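Local coordinates for protein putative Type I topoisomerase (Deinococcus radiodurans, PDB 3M4A) that probably changes DNA topology as a bacterial type IB topoisomerase, by ATP-independent breakage of one strand, passage and rejoining, at residues V107-D112 with V123-T128; L130-R135 with R323-L328; E213-R216 with T220-N223. One frame throughout, in Å; residues are numbered along the deposited sequence.

Contact 1. Residues V107-D112 with V123-T128; sequences VATTAD and VMALMT. With nucleotides of chain C; nucleotides of chain B.
T109 and A125 mark the closest backbone pair, with their CA atoms 5.1 Å apart. The two helical segments run roughly antiparallel, their directions 136° apart and their axes 8.7 Å apart at closest approach. Helix 91-113 packs on helix 120-134, the next helix in the chain, through small side chains. A125 CB sits 3.7 Å from T109 O and 3.9 Å from D112 CB, so the alanine methyl packs against both. Next along, the methyl groups of T109 and T128 meet. T128 sends OG1 back to M124 O of its own helix, where its backbone N also binds. With OG1 tucked between the backbone N and the carbonyl carbon (chi1 60°), T109 bonds to L105 O, its stronger partner. A water donates to A125 O and shares the T109 hydroxyl only through a weak bond. D112 turns its carboxylate to R121 and Y225. On the DNA side, T110 OG1 lies 2.9 Å from OP1 of nucleotide DC10 of chain B, though K106 O is also within reach of the same hydroxyl, and A111 packs on DT7 of chain C. The helices thus meet by van der Waals contact and one water, without a direct hydrogen bond.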
loop_
_atom_site.group_PDB
_atom_site.type_symbol
_atom_site.label_atom_id
_atom_site.label_comp_id
_atom_site.label_asym_id
_atom_site.label_seq_id
_atom_site.Cartn_x
_atom_site.Cartn_y
_atom_site.Cartn_z
ATOM N N VAL A 107 -6.016 10.189 4.433
ATOM C CA VAL A 107 -6.194 11.329 5.330
ATOM C C VAL A 107 -4.939 11.544 6.185
ATOM O O VAL A 107 -4.404 12.664 6.300
ATOM C CB VAL A 107 -7.433 11.131 6.228
ATOM C CG1 VAL A 107 -7.472 12.183 7.373
ATOM C CG2 VAL A 107 -8.702 11.175 5.382
ATOM N N ALA A 108 -4.440 10.456 6.756
ATOM C CA ALA A 108 -3.266 10.512 7.615
ATOM C C ALA A 108 -2.015 10.950 6.850
ATOM O O ALA A 108 -1.260 11.816 7.311
ATOM C CB ALA A 108 -3.043 9.174 8.253
ATOM N N THR A 109 -1.789 10.364 5.668
ATOM C CA THR A 109 -0.582 10.697 4.903
ATOM C C THR A 109 -0.657 12.114 4.314
ATOM O O THR A 109 0.335 12.828 4.314
ATOM C CB THR A 109 -0.212 9.625 3.837
ATOM O OG1 THR A 109 -1.272 9.462 2.892
ATOM C CG2 THR A 109 0.081 8.295 4.505
ATOM N N THR A 110 -1.826 12.545 3.851
ATOM C CA THR A 110 -1.972 13.939 3.399
ATOM C C THR A 110 -1.611 14.916 4.526
ATOM O O THR A 110 -0.876 15.877 4.302
ATOM C CB THR A 110 -3.392 14.216 2.860
ATOM O OG1 THR A 110 -3.583 13.470 1.649
ATOM C CG2 THR A 110 -3.593 15.699 2.585
ATOM N N ALA A 111 -2.119 14.658 5.729
ATOM C CA ALA A 111 -1.829 15.523 6.873
ATOM C C ALA A 111 -0.318 15.673 7.064
ATOM O O ALA A 111 0.211 16.803 7.121
ATOM C CB ALA A 111 -2.514 14.997 8.145
ATOM N N ASP A 112 0.398 14.551 7.073
ATOM C CA ASP A 112 1.866 14.574 7.202
ATOM C C ASP A 112 2.581 15.285 6.049
ATOM O O ASP A 112 3.609 15.947 6.247
ATOM C CB ASP A 112 2.404 13.151 7.357
ATOM C CG ASP A 112 2.086 12.539 8.731
ATOM O OD1 ASP A 112 2.094 13.283 9.740
ATOM O OD2 ASP A 112 1.855 11.311 8.801
ATOM N N VAL A 123 8.607 12.606 4.932
ATOM C CA VAL A 123 9.396 11.692 4.089
ATOM C C VAL A 123 8.780 10.286 4.128
ATOM O O VAL A 123 8.667 9.626 3.091
ATOM C CB VAL A 123 10.889 11.670 4.453
ATOM C CG1 VAL A 123 11.663 10.767 3.509
ATOM C CG2 VAL A 123 11.471 13.085 4.355
ATOM N N MET A 124 8.350 9.836 5.309
ATOM C CA MET A 124 7.673 8.535 5.417
ATOM C C MET A 124 6.321 8.496 4.705
ATOM O O MET A 124 5.967 7.473 4.128
ATOM C CB MET A 124 7.563 8.090 6.870
ATOM C CG MET A 124 8.915 7.736 7.400
ATOM S SD MET A 124 8.969 7.057 9.070
ATOM C CE MET A 124 8.305 8.395 10.036
ATOM N N ALA A 125 5.586 9.601 4.731
ATOM C CA ALA A 125 4.340 9.690 3.960
ATOM C C ALA A 125 4.619 9.583 2.456
ATOM O O ALA A 125 3.847 8.935 1.719
ATOM C CB ALA A 125 3.591 11.002 4.289
ATOM N N LEU A 126 5.692 10.218 1.985
ATOM C CA LEU A 126 6.090 10.135 0.570
ATOM C C LEU A 126 6.451 8.681 0.210
ATOM O O LEU A 126 6.049 8.142 -0.839
ATOM C CB LEU A 126 7.285 11.055 0.298
ATOM C CG LEU A 126 7.027 12.563 0.348
ATOM C CD1 LEU A 126 8.337 13.347 0.426
ATOM C CD2 LEU A 126 6.247 12.964 -0.922
ATOM N N MET A 127 7.191 8.032 1.099
ATOM C CA MET A 127 7.569 6.632 0.890
ATOM C C MET A 127 6.358 5.706 0.876
ATOM O O MET A 127 6.305 4.788 0.071
ATOM C CB MET A 127 8.586 6.185 1.956
ATOM C CG MET A 127 9.929 6.877 1.823
ATOM S SD MET A 127 10.966 6.649 3.286
ATOM C CE MET A 127 11.779 5.119 2.829
ATOM N N THR A 128 5.381 5.982 1.743
ATOM C CA THR A 128 4.147 5.204 1.824
ATOM C C THR A 128 3.340 5.402 0.545
ATOM O O THR A 128 2.776 4.451 0.010
ATOM C CB THR A 128 3.315 5.567 3.050
ATOM O OG1 THR A 128 4.086 5.312 4.232
ATOM C CG2 THR A 128 2.057 4.700 3.115
ATOM P P DT C 7 -4.967 18.912 9.336
ATOM O OP1 DT C 7 -4.962 17.425 9.385
ATOM O OP2 DT C 7 -5.809 19.679 10.297
ATOM O "O5'" DT C 7 -3.459 19.389 9.460
ATOM C "C5'" DT C 7 -2.474 18.688 8.729
ATOM C "C4'" DT C 7 -1.202 19.483 8.634
ATOM O "O4'" DT C 7 -1.453 20.748 7.973
ATOM C "C3'" DT C 7 -0.592 19.848 9.972
ATOM O "O3'" DT C 7 0.088 18.723 10.500
ATOM C "C2'" DT C 7 0.320 20.993 9.579
ATOM C "C1'" DT C 7 -0.467 21.639 8.458
ATOM N N1 DT C 7 -1.188 22.900 8.839
ATOM C C2 DT C 7 -0.463 24.051 8.676
ATOM O O2 DT C 7 0.684 24.072 8.301
ATOM N N3 DT C 7 -1.123 25.194 8.977
ATOM C C4 DT C 7 -2.410 25.291 9.398
ATOM O O4 DT C 7 -2.864 26.407 9.614
ATOM C C5 DT C 7 -3.144 24.055 9.582
ATOM C C7 DT C 7 -4.567 24.066 10.074
ATOM C C6 DT C 7 -2.498 22.903 9.281
ATOM P P DC B 10 -1.694 15.636 -1.434
ATOM O OP1 DC B 10 -2.257 14.551 -0.637
ATOM O OP2 DC B 10 -0.748 15.276 -2.516
ATOM O "O5'" DC B 10 -2.915 16.390 -2.123
ATOM C "C5'" DC B 10 -4.024 16.808 -1.309
ATOM C "C4'" DC B 10 -4.939 17.693 -2.120
ATOM O "O4'" DC B 10 -4.262 18.949 -2.436
ATOM C "C3'" DC B 10 -5.387 17.112 -3.463
ATOM O "O3'" DC B 10 -6.731 17.453 -3.719
ATOM C "C2'" DC B 10 -4.494 17.809 -4.466
ATOM C "C1'" DC B 10 -4.466 19.185 -3.828
ATOM N N1 DC B 10 -3.402 20.088 -4.297
ATOM C C2 DC B 10 -3.637 21.466 -4.200
ATOM O O2 DC B 10 -4.718 21.874 -3.733
ATOM N N3 DC B 10 -2.687 22.316 -4.635
ATOM C C4 DC B 10 -1.545 21.861 -5.148
ATOM N N4 DC B 10 -0.644 22.754 -5.546
ATOM C C5 DC B 10 -1.284 20.461 -5.246
ATOM C C6 DC B 10 -2.236 19.623 -4.821
HETATM O O HOH W 1 1.242 10.039 1.095
#

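Contact 2. Residues L130-R135 with R323-L328; sequences LLHVAR and RSEGAL. With ACY (acetic acid), chain D.
E325 OE2 is gripped by two donors, H132 NE2 and the indole NE1 of W241. The bond from H132 NE2 to E325 OE2 is 2.7 Å long, with an N-H...O angle of 156°. It uses the syn lone pair of OE2, on the side of the other carboxylate oxygen. OE2 lies at the ring edge, close to the imidazole plane, and the ring and carboxylate are nearly coplanar, 27° apart. The two side chains come from opposite directions. H132 places its CG anti to the backbone N (chi1 -179°), which carries the ring away from its helix and across to the glutamate. E325 is extended beyond CG, and the two side chains share the gap about equally. The other oxygen of E325, OE1, takes a bond from the backbone N of T322, just before helix 323-337, so both carboxylate oxygens are held. This is a His-carboxylate hydrogen bond, and it ties helix 120-134, within the catalytic core family, to the C-terminal helix 323-337. The two partners are far apart in sequence, and no other residue pair of these segments comes within 4.5 Å. L102 of helix 91-113 packs against both H132 and E325. The ring is held at a second point on its edge. H132 ND1 donates to OXT of a bound acetic acid molecule at 2.7 Å, in a nearly straight bond. In this crystal the two bonds hold the rotation of the imidazole. The acetic acid, probably from the crystallisation liquor, is also bound by R129 NE.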
loop_
_atom_site.group_PDB
_atom_site.type_symbol
_atom_site.label_atom_id
_atom_site.label_comp_id
_atom_site.label_asym_id
_atom_site.label_seq_id
_atom_site.Cartn_x
_atom_site.Cartn_y
_atom_site.Cartn_z
ATOM N N LEU A 130 4.645 5.999 -2.350
ATOM C CA LEU A 130 5.363 5.178 -3.351
ATOM C C LEU A 130 5.066 3.664 -3.243
ATOM O O LEU A 130 4.930 2.995 -4.256
ATOM C CB LEU A 130 6.860 5.440 -3.280
ATOM C CG LEU A 130 7.262 6.825 -3.800
ATOM C CD1 LEU A 130 8.682 7.187 -3.379
ATOM C CD2 LEU A 130 7.109 6.846 -5.333
ATOM N N LEU A 131 4.950 3.149 -2.021
ATOM C CA LEU A 131 4.526 1.746 -1.814
ATOM C C LEU A 131 3.147 1.505 -2.416
ATOM O O LEU A 131 2.903 0.488 -3.069
ATOM C CB LEU A 131 4.484 1.399 -0.329
ATOM C CG LEU A 131 5.760 1.367 0.494
ATOM C CD1 LEU A 131 5.475 1.213 2.002
ATOM C CD2 LEU A 131 6.718 0.282 -0.016
ATOM N N HIS A 132 2.242 2.461 -2.195
ATOM C CA HIS A 132 0.875 2.348 -2.634
ATOM C C HIS A 132 0.755 2.410 -4.154
ATOM O O HIS A 132 0.132 1.529 -4.758
ATOM C CB HIS A 132 0.065 3.466 -1.987
ATOM C CG HIS A 132 -1.398 3.466 -2.339
ATOM N ND1 HIS A 132 -2.157 4.610 -2.249
ATOM C CD2 HIS A 132 -2.234 2.488 -2.761
ATOM C CE1 HIS A 132 -3.402 4.338 -2.594
ATOM N NE2 HIS A 132 -3.479 3.054 -2.910
ATOM N N VAL A 133 1.309 3.460 -4.766
ATOM C CA VAL A 133 1.069 3.715 -6.182
ATOM C C VAL A 133 2.068 3.015 -7.103
ATOM O O VAL A 133 1.803 2.886 -8.309
ATOM C CB VAL A 133 0.995 5.250 -6.512
ATOM C CG1 VAL A 133 0.027 5.967 -5.548
ATOM C CG2 VAL A 133 2.358 5.902 -6.484
ATOM N N ALA A 134 3.215 2.588 -6.567
ATOM C CA ALA A 134 4.247 1.947 -7.386
ATOM C C ALA A 134 4.698 0.559 -6.922
ATOM O O ALA A 134 5.526 -0.053 -7.589
ATOM C CB ALA A 134 5.449 2.877 -7.529
ATOM N N ARG A 135 4.156 0.077 -5.807
ATOM C CA ARG A 135 4.234 -1.355 -5.450
ATOM C C ARG A 135 5.679 -1.784 -5.163
ATOM O O ARG A 135 6.086 -2.929 -5.423
ATOM C CB ARG A 135 3.569 -2.203 -6.529
ATOM C CG ARG A 135 2.090 -1.881 -6.713
ATOM C CD ARG A 135 1.505 -2.406 -8.023
ATOM N NE ARG A 135 2.122 -1.816 -9.207
ATOM C CZ ARG A 135 1.693 -0.713 -9.812
ATOM N NH1 ARG A 135 0.647 -0.049 -9.358
ATOM N NH2 ARG A 135 2.323 -0.269 -10.887
ATOM N N ARG A 323 -10.547 5.903 -9.002
ATOM C CA ARG A 323 -11.684 5.350 -9.738
ATOM C C ARG A 323 -11.532 3.835 -9.907
ATOM O O ARG A 323 -12.453 3.068 -9.577
ATOM C CB ARG A 323 -11.816 6.030 -11.098
ATOM C CG ARG A 323 -13.028 5.632 -11.911
ATOM C CD ARG A 323 -13.095 6.447 -13.199
ATOM N NE ARG A 323 -13.935 5.833 -14.227
ATOM C CZ ARG A 323 -14.216 6.398 -15.402
ATOM N NH1 ARG A 323 -13.740 7.607 -15.710
ATOM N NH2 ARG A 323 -14.982 5.760 -16.278
ATOM N N SER A 324 -10.356 3.392 -10.347
ATOM C CA SER A 324 -10.141 1.959 -10.546
ATOM C C SER A 324 -10.113 1.194 -9.220
ATOM O O SER A 324 -10.570 0.058 -9.162
ATOM C CB SER A 324 -8.855 1.705 -11.345
ATOM O OG SER A 324 -7.756 2.296 -10.687
ATOM N N GLU A 325 -9.577 1.797 -8.149
ATOM C CA GLU A 325 -9.561 1.152 -6.835
ATOM C C GLU A 325 -10.986 0.931 -6.303
ATOM O O GLU A 325 -11.286 -0.109 -5.713
ATOM C CB GLU A 325 -8.759 1.968 -5.819
ATOM C CG GLU A 325 -7.266 1.805 -5.929
ATOM C CD GLU A 325 -6.508 2.589 -4.874
ATOM O OE1 GLU A 325 -6.891 3.754 -4.588
ATOM O OE2 GLU A 325 -5.518 2.044 -4.339
ATOM N N GLY A 326 -11.845 1.919 -6.532
ATOM C CA GLY A 326 -13.233 1.838 -6.121
ATOM C C GLY A 326 -13.931 0.710 -6.844
ATOM O O GLY A 326 -14.651 -0.079 -6.231
ATOM N N ALA A 327 -13.723 0.628 -8.147
ATOM C CA ALA A 327 -14.327 -0.443 -8.929
ATOM C C ALA A 327 -13.790 -1.801 -8.483
ATOM O O ALA A 327 -14.548 -2.780 -8.410
ATOM C CB ALA A 327 -14.127 -0.222 -10.410
ATOM N N LEU A 328 -12.491 -1.877 -8.182
ATOM C CA LEU A 328 -11.914 -3.127 -7.667
ATOM C C LEU A 328 -12.550 -3.560 -6.338
ATOM O O LEU A 328 -12.899 -4.738 -6.136
ATOM C CB LEU A 328 -10.389 -3.008 -7.511
ATOM C CG LEU A 328 -9.689 -4.254 -6.939
ATOM C CD1 LEU A 328 -9.920 -5.461 -7.833
ATOM C CD2 LEU A 328 -8.194 -3.992 -6.768
HETATM C C ACY D . -0.845 7.487 -0.534
HETATM O O ACY D . -0.581 8.698 -0.340
HETATM O OXT ACY D . -1.143 7.036 -1.662
HETATM C CH3 ACY D . -0.815 6.551 0.635
#

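Contact 3. Residues E213-R216 with T220-N223; sequences ERRR and TELN
R215 and E221 face each other end-on, coming from opposite directions. The guanidinium presents NH1 and NH2 to the carboxylate, one nitrogen to each oxygen, in a bidentate salt bridge. NH1 of R215 is 2.8 Å from OE1 of E221, and NH2 of R215 is 3.0 Å from OE2 of E221. Both oxygens use their syn lone pairs, and both bonds are fairly straight. The two flat groups are nearly coplanar, 28° apart. E221 has CG anti to the backbone N (chi1 -167°) and an extended chain that projects from helix 219-230. R215 is extended from CG to NE. Its NH1 also makes a weak bond, 3.3 Å long, to the backbone O of R216. The strand 214-216 pairs with strand 205-207, where R215 shares backbone hydrogen bonds with T206. P120 packs on the R215 side chain, and M124 on that of E221, so helix 120-134 borders the pair. The bridge links the short strand 214-216 to the first turn of the helix that follows it in sequence. R215 is exposed and the contact lies at the surface, so solvent probably screens the charges. The paired geometry still sets the rotation of both end groups.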
loop_
_atom_site.group_PDB
_atom_site.type_symbol
_atom_site.label_atom_id
_atom_site.label_comp_id
_atom_site.label_asym_id
_atom_site.label_seq_id
_atom_site.Cartn_x
_atom_site.Cartn_y
_atom_site.Cartn_z
ATOM N N GLU A 213 20.018 19.302 10.877
ATOM C CA GLU A 213 20.578 17.960 11.054
ATOM C C GLU A 213 19.903 17.013 10.064
ATOM O O GLU A 213 18.692 17.109 9.868
ATOM C CB GLU A 213 20.319 17.507 12.491
ATOM C CG GLU A 213 20.947 16.197 12.903
ATOM C CD GLU A 213 20.722 15.892 14.383
ATOM O OE1 GLU A 213 20.797 16.827 15.220
ATOM O OE2 GLU A 213 20.467 14.713 14.713
ATOM N N ARG A 214 20.683 16.106 9.470
ATOM C CA ARG A 214 20.236 15.248 8.364
ATOM C C ARG A 214 20.486 13.772 8.674
ATOM O O ARG A 214 21.548 13.420 9.182
ATOM C CB ARG A 214 20.997 15.635 7.092
ATOM C CG ARG A 214 20.632 14.844 5.834
ATOM C CD ARG A 214 21.157 15.521 4.560
ATOM N NE ARG A 214 22.578 15.876 4.628
ATOM C CZ ARG A 214 23.593 15.022 4.482
ATOM N NH1 ARG A 214 23.382 13.731 4.266
ATOM N NH2 ARG A 214 24.843 15.459 4.567
ATOM N N ARG A 215 19.511 12.912 8.368
ATOM C CA ARG A 215 19.669 11.463 8.520
ATOM C C ARG A 215 18.779 10.711 7.537
ATOM O O ARG A 215 17.864 11.292 6.957
ATOM C CB ARG A 215 19.341 11.019 9.953
ATOM C CG ARG A 215 17.910 11.299 10.399
ATOM C CD ARG A 215 17.621 10.816 11.821
ATOM N NE ARG A 215 16.227 11.044 12.196
ATOM C CZ ARG A 215 15.206 10.273 11.819
ATOM N NH1 ARG A 215 15.414 9.207 11.054
ATOM N NH2 ARG A 215 13.976 10.565 12.205
ATOM N N ARG A 216 19.034 9.416 7.386
ATOM C CA ARG A 216 18.216 8.560 6.533
ATOM C C ARG A 216 16.958 8.084 7.237
ATOM O O ARG A 216 16.931 7.934 8.461
ATOM C CB ARG A 216 18.989 7.311 6.129
ATOM C CG ARG A 216 20.050 7.509 5.093
ATOM C CD ARG A 216 20.752 6.195 4.824
ATOM N NE ARG A 216 19.792 5.184 4.393
ATOM C CZ ARG A 216 19.987 3.870 4.451
ATOM N NH1 ARG A 216 21.131 3.354 4.892
ATOM N NH2 ARG A 216 19.018 3.060 4.052
ATOM N N THR A 220 13.204 0.089 9.501
ATOM C CA THR A 220 12.557 -0.059 10.809
ATOM C C THR A 220 11.631 1.116 11.146
ATOM O O THR A 220 10.499 0.913 11.576
ATOM C CB THR A 220 13.591 -0.240 11.924
ATOM O OG1 THR A 220 14.430 -1.351 11.598
ATOM C CG2 THR A 220 12.890 -0.489 13.290
ATOM N N GLU A 221 12.109 2.328 10.896
ATOM C CA GLU A 221 11.333 3.539 11.136
ATOM C C GLU A 221 10.092 3.600 10.226
ATOM O O GLU A 221 8.996 3.898 10.694
ATOM C CB GLU A 221 12.205 4.776 10.952
ATOM C CG GLU A 221 11.559 6.024 11.489
ATOM C CD GLU A 221 12.411 7.258 11.351
ATOM O OE1 GLU A 221 13.507 7.171 10.763
ATOM O OE2 GLU A 221 11.964 8.325 11.839
ATOM N N LEU A 222 10.263 3.282 8.946
ATOM C CA LEU A 222 9.130 3.267 8.020
ATOM C C LEU A 222 8.118 2.214 8.413
ATOM O O LEU A 222 6.916 2.458 8.391
ATOM C CB LEU A 222 9.566 3.045 6.568
ATOM C CG LEU A 222 8.430 2.999 5.534
ATOM C CD1 LEU A 222 7.573 4.264 5.560
ATOM C CD2 LEU A 222 8.995 2.767 4.125
ATOM N N ASN A 223 8.594 1.028 8.782
ATOM C CA ASN A 223 7.666 -0.019 9.198
ATOM C C ASN A 223 6.860 0.364 10.446
ATOM O O ASN A 223 5.708 -0.014 10.558
ATOM C CB ASN A 223 8.387 -1.364 9.380
ATOM C CG ASN A 223 8.763 -2.017 8.041
ATOM O OD1 ASN A 223 8.055 -1.871 7.042
ATOM N ND2 ASN A 223 9.869 -2.744 8.026
#

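Contacts 1 and 2 share helix 120-134 and follow one another along it, with centres 15 Å apart. The bound acetic acid lies between them: it accepts from H132 of contact 2 and makes a weak hydrogen bond with T109 of contact 1, whose side chain is about 3 Å away. Contact 1 reaches the DNA directly, whereas contact 2 stays about 10 Å from it and contact 3 about 13 Å, measured to the nearest atoms. Contact 3 meets contact 1 by packing: M124 SD is 3.6 Å from E221 O, and L222 lies against M124, M127 and T128. Contacts 2 and 3 have centres 25 Å apart and do not touch. Helix 120-134 thus borders all three.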